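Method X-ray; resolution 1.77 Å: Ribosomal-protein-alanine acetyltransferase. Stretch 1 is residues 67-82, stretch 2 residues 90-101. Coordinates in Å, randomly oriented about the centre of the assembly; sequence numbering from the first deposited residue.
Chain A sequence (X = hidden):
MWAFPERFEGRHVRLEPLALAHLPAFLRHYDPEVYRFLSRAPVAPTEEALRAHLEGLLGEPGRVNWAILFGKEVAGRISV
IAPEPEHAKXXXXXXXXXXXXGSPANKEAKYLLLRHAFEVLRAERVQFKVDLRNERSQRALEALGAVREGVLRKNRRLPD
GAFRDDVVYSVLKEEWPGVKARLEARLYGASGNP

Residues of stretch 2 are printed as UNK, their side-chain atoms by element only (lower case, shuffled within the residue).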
# COMPACT_ATOMS: atom_id res chain seq x y z
N ALA A 67 22.62 0.48 -8.43
CA ALA A 67 23.25 1.77 -8.70
C ALA A 67 23.15 1.96 -10.21
O ALA A 67 23.28 1.01 -10.97
CB ALA A 67 24.73 1.74 -8.31
N ILE A 68 22.92 3.20 -10.64
CA ILE A 68 22.82 3.57 -12.06
C ILE A 68 24.16 4.21 -12.37
O ILE A 68 24.54 5.20 -11.73
CB ILE A 68 21.73 4.63 -12.27
CG1 ILE A 68 20.35 4.06 -11.87
CG2 ILE A 68 21.72 5.08 -13.76
CD1 ILE A 68 19.27 5.15 -11.68
N LEU A 69 24.88 3.64 -13.35
CA LEU A 69 26.19 4.15 -13.74
C LEU A 69 26.01 4.85 -15.05
O LEU A 69 25.49 4.27 -16.03
CB LEU A 69 27.19 2.99 -13.88
CG LEU A 69 27.25 1.99 -12.73
CD1 LEU A 69 28.41 1.01 -12.98
CD2 LEU A 69 27.42 2.70 -11.44
N PHE A 70 26.46 6.10 -15.09
CA PHE A 70 26.33 6.93 -16.27
C PHE A 70 27.75 7.36 -16.53
O PHE A 70 28.27 8.23 -15.82
CB PHE A 70 25.44 8.14 -15.93
CG PHE A 70 25.16 9.02 -17.10
CD1 PHE A 70 24.47 8.54 -18.21
CD2 PHE A 70 25.57 10.36 -17.09
CE1 PHE A 70 24.20 9.36 -19.31
CE2 PHE A 70 25.30 11.19 -18.18
CZ PHE A 70 24.62 10.69 -19.29
N GLY A 71 28.38 6.75 -17.52
CA GLY A 71 29.77 7.09 -17.79
C GLY A 71 30.63 6.59 -16.65
O GLY A 71 30.49 5.45 -16.23
N LYS A 72 31.50 7.45 -16.12
CA LYS A 72 32.38 7.06 -15.02
C LYS A 72 31.81 7.45 -13.65
O LYS A 72 32.52 7.44 -12.62
CB LYS A 72 33.75 7.72 -15.22
CG LYS A 72 34.82 7.22 -14.26
CD LYS A 72 36.18 7.83 -14.56
CE LYS A 72 37.28 7.06 -13.84
NZ LYS A 72 37.30 5.63 -14.28
N GLU A 73 30.53 7.77 -13.62
CA GLU A 73 29.93 8.21 -12.38
C GLU A 73 28.74 7.37 -12.01
O GLU A 73 28.09 6.78 -12.86
CB GLU A 73 29.42 9.64 -12.54
CG GLU A 73 30.38 10.57 -13.27
CD GLU A 73 31.33 11.26 -12.31
OE1 GLU A 73 30.84 12.07 -11.49
OE2 GLU A 73 32.56 10.98 -12.38
N VAL A 74 28.46 7.36 -10.72
CA VAL A 74 27.26 6.71 -10.21
C VAL A 74 26.27 7.89 -10.23
O VAL A 74 26.50 8.91 -9.55
CB VAL A 74 27.47 6.22 -8.79
CG1 VAL A 74 26.14 5.73 -8.21
CG2 VAL A 74 28.54 5.10 -8.79
N ALA A 75 25.21 7.77 -11.02
CA ALA A 75 24.24 8.84 -11.18
C ALA A 75 23.10 8.79 -10.19
O ALA A 75 22.38 9.77 -10.02
CB ALA A 75 23.67 8.82 -12.62
N GLY A 76 22.92 7.63 -9.56
CA GLY A 76 21.82 7.52 -8.62
C GLY A 76 21.46 6.06 -8.43
O GLY A 76 22.31 5.19 -8.60
N ARG A 77 20.21 5.79 -8.07
CA ARG A 77 19.79 4.42 -7.87
C ARG A 77 18.36 4.21 -8.33
O ARG A 77 17.60 5.15 -8.46
CB ARG A 77 19.89 4.01 -6.37
CG ARG A 77 19.14 4.91 -5.35
CD ARG A 77 17.69 4.46 -5.14
NE ARG A 77 16.99 5.34 -4.20
CZ ARG A 77 15.68 5.52 -4.18
NH1 ARG A 77 14.89 4.87 -5.06
NH2 ARG A 77 15.15 6.36 -3.31
N ILE A 78 18.04 2.94 -8.60
CA ILE A 78 16.67 2.57 -8.96
C ILE A 78 16.35 1.36 -8.06
O ILE A 78 17.23 0.55 -7.72
CB ILE A 78 16.54 2.27 -10.48
CG1 ILE A 78 15.11 1.82 -10.77
CG2 ILE A 78 17.55 1.19 -10.92
CD1 ILE A 78 14.72 1.82 -12.32
N SER A 79 15.10 1.27 -7.64
CA SER A 79 14.69 0.22 -6.71
C SER A 79 13.40 -0.45 -7.05
O SER A 79 12.45 0.24 -7.42
CB SER A 79 14.47 0.83 -5.33
OG SER A 79 15.62 1.57 -4.93
N VAL A 80 13.39 -1.78 -6.86
CA VAL A 80 12.17 -2.56 -6.97
C VAL A 80 11.76 -2.62 -5.51
O VAL A 80 12.53 -3.07 -4.67
CB VAL A 80 12.42 -3.94 -7.50
CG1 VAL A 80 11.22 -4.86 -7.17
CG2 VAL A 80 12.58 -3.83 -9.00
N ILE A 81 10.55 -2.14 -5.23
CA ILE A 81 10.02 -2.05 -3.88
C ILE A 81 8.82 -2.96 -3.70
O ILE A 81 7.93 -3.04 -4.56
CB ILE A 81 9.61 -0.58 -3.59
CG1 ILE A 81 10.86 0.30 -3.61
CG2 ILE A 81 8.87 -0.44 -2.25
CD1 ILE A 81 10.54 1.81 -3.65
N ALA A 82 8.83 -3.70 -2.59
CA ALA A 82 7.68 -4.57 -2.29
C ALA A 82 7.18 -5.42 -3.46
O ALA A 82 6.00 -5.38 -3.83
CB ALA A 82 6.53 -3.69 -1.76
N UNK A 90 4.65 -4.88 -8.56
CA UNK A 90 5.76 -4.34 -7.78
C UNK A 90 5.70 -2.83 -7.86
O UNK A 90 4.87 -2.26 -8.60
c UNK A 90 8.14 -3.21 -9.90
c UNK A 90 7.12 -4.87 -8.31
c UNK A 90 7.54 -4.57 -9.75
c UNK A 90 8.61 -5.58 -10.15
N UNK A 91 6.55 -2.17 -7.06
CA UNK A 91 6.64 -0.71 -7.10
C UNK A 91 8.06 -0.38 -7.56
O UNK A 91 8.99 -1.13 -7.28
c UNK A 91 6.12 2.02 -4.36
o UNK A 91 5.12 1.51 -3.82
c UNK A 91 6.40 -0.11 -5.71
c UNK A 91 6.56 1.43 -5.69
o UNK A 91 6.76 2.98 -3.89
N UNK A 92 8.21 0.71 -8.31
CA UNK A 92 9.54 1.07 -8.81
C UNK A 92 9.82 2.50 -8.35
O UNK A 92 8.92 3.33 -8.36
c UNK A 92 10.85 0.89 -11.10
c UNK A 92 11.64 -0.40 -10.69
c UNK A 92 9.55 0.98 -10.34
c UNK A 92 10.49 0.83 -12.61
N UNK A 93 11.03 2.79 -7.90
CA UNK A 93 11.32 4.16 -7.49
C UNK A 93 12.75 4.48 -7.85
O UNK A 93 13.63 3.61 -7.77
N UNK A 94 13.01 5.73 -8.23
CA UNK A 94 14.38 6.11 -8.60
C UNK A 94 14.75 7.38 -7.86
O UNK A 94 13.87 8.11 -7.34
c UNK A 94 14.47 6.42 -10.10
c UNK A 94 13.94 5.25 -10.90
o UNK A 94 13.67 7.58 -10.37
N UNK A 95 16.06 7.60 -7.76
CA UNK A 95 16.60 8.84 -7.21
C UNK A 95 17.91 9.10 -7.93
O UNK A 95 18.83 8.26 -7.93
s UNK A 95 18.08 10.20 -3.66
c UNK A 95 16.83 8.80 -5.70
c UNK A 95 17.17 10.22 -5.20
c UNK A 95 19.66 9.77 -4.27
N UNK A 96 17.99 10.26 -8.58
CA UNK A 96 19.20 10.63 -9.31
C UNK A 96 19.81 11.84 -8.62
O UNK A 96 19.09 12.71 -8.09
c UNK A 96 19.80 9.00 -11.75
c UNK A 96 18.56 9.84 -11.71
c UNK A 96 17.37 8.97 -11.25
c UNK A 96 18.86 10.99 -10.75
N UNK A 97 21.13 11.88 -8.60
CA UNK A 97 21.83 13.04 -8.02
C UNK A 97 21.60 14.23 -8.97
O UNK A 97 21.47 14.06 -10.19
c UNK A 97 23.07 11.51 -5.72
c UNK A 97 23.62 11.56 -6.99
c UNK A 97 23.32 12.74 -7.89
c UNK A 97 24.42 10.51 -7.45
c UNK A 97 24.11 9.34 -5.37
c UNK A 97 24.67 9.40 -6.66
c UNK A 97 23.32 10.38 -4.89
N UNK A 98 21.58 15.43 -8.38
CA UNK A 98 21.31 16.64 -9.13
C UNK A 98 22.01 16.83 -10.48
O UNK A 98 21.37 17.17 -11.46
c UNK A 98 19.03 19.70 -7.78
c UNK A 98 21.18 19.15 -8.88
c UNK A 98 21.57 17.84 -8.22
n UNK A 98 19.57 21.02 -7.33
c UNK A 98 19.68 19.23 -9.05
N UNK A 99 23.32 16.60 -10.55
CA UNK A 99 24.03 16.78 -11.82
C UNK A 99 23.51 15.95 -12.99
O UNK A 99 23.76 16.27 -14.16
c UNK A 99 25.57 16.70 -10.02
c UNK A 99 25.45 16.38 -11.48
c UNK A 99 24.25 16.28 -9.45
N UNK A 100 22.80 14.88 -12.68
CA UNK A 100 22.34 13.99 -13.71
C UNK A 100 20.88 14.18 -14.07
O UNK A 100 20.34 13.46 -14.91
c UNK A 100 24.07 12.32 -12.84
c UNK A 100 25.06 12.13 -13.81
c UNK A 100 26.42 12.02 -13.43
c UNK A 100 25.79 12.31 -11.12
c UNK A 100 24.44 12.41 -11.50
c UNK A 100 26.78 12.12 -12.09
c UNK A 100 22.64 12.54 -13.24
N UNK A 101 20.22 15.14 -13.43
CA UNK A 101 18.82 15.40 -13.73
C UNK A 101 18.75 15.84 -15.18
O UNK A 101 19.58 16.63 -15.64
c UNK A 101 17.27 16.83 -10.45
c UNK A 101 16.65 18.09 -10.46
c UNK A 101 16.57 16.49 -8.11
c UNK A 101 18.36 14.90 -10.82
c UNK A 101 18.00 16.08 -11.42
c UNK A 101 18.29 16.51 -12.85
c UNK A 101 15.97 17.73 -8.15
n UNK A 101 17.89 14.87 -9.52
c UNK A 101 17.22 16.05 -9.27
c UNK A 101 16.01 18.53 -9.30

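Position 90 carries four carbons, forked at the second, and one tip of the fork lies 4.0 Å from Val80 CG1: this is Leu90, an apolar residue in the strand. Position 91 has three carbons in a row, the third holding two oxygens. Its CB sits 3.9 Å from Ile81 CB, and its carboxylate finds a partner elsewhere in the structure, so it is Glu91, lending its aliphatic stem to the pair. At position 92 there are again four carbons forked at the second, with one tip 3.9 Å from Val80 CG2 and 4.1 Å from Ile78 CG1. That is Leu92, packed on the face that holds Ile78 and Val80.

Position 93 has no side-chain atoms and is Gly93. An ideal CB here would stand 3.5 Å from Ile81 CD1, close but no clash, and the arginine tip is near too, with Arg77 NH1 3.2 Å from the backbone O of Gly93.

Position 94 shows one carbon bearing an oxygen and a carbon. The methyl lies 3.6 Å from Ile78 CG1 while the oxygen is bonded elsewhere; this is Thr94. Position 95 is an unbranched run of two carbons, a sulfur and a carbon, and its CB lies over one face of the Arg77 guanidinium, 3.8 Å from Arg77 NE: Met95.

Position 96 has four carbons forked at the second, and one tip of the fork lies 3.9 Å from Ile68 CD1 and 4.0 Å from Ala75 CB: Leu96. Position 97 is one carbon and a six-carbon ring. Gly76 CA lies over a face of that ring, and Val74 O meets its edge, 3.4 Å from the nearest ring carbon: Phe97.

Position 98, four carbons in a row ending in nitrogen, is Lys98, pointing away. Position 99, three carbons closing onto the backbone nitrogen, is Pro99, without contact. Position 100 has one carbon and a six-carbon ring, whose face is covered by Ala75, with Ala75 CB 3.5 Å from the ring carbon that joins CB: Phe100. Position 101 has one carbon, then fused five- and six-membered rings of eight carbons and one nitrogen, and makes no contact with stretch 1: Trp101. Its NE1 donates to Leu96 O at 2.9 Å within its own stretch.

The contact works as an antiparallel ladder. Paired backbone bonds join Arg77 with Met95, Ser79 with Gly93 and Ile81 with Glu91, while Phe97 N to Ala75 O, 2.8 Å, closes the end. Between these rungs, Gly76 must stay bare: an ideal CB would fall 2.1 Å from Met95 O. Beyond the ladder, the short 3-10 segment brings Phe100 over Ala75 and beside Phe70, so aromatic packing continues where strand pairing stops.

Stretch 2 (90-101) LELGTMLFKPFW
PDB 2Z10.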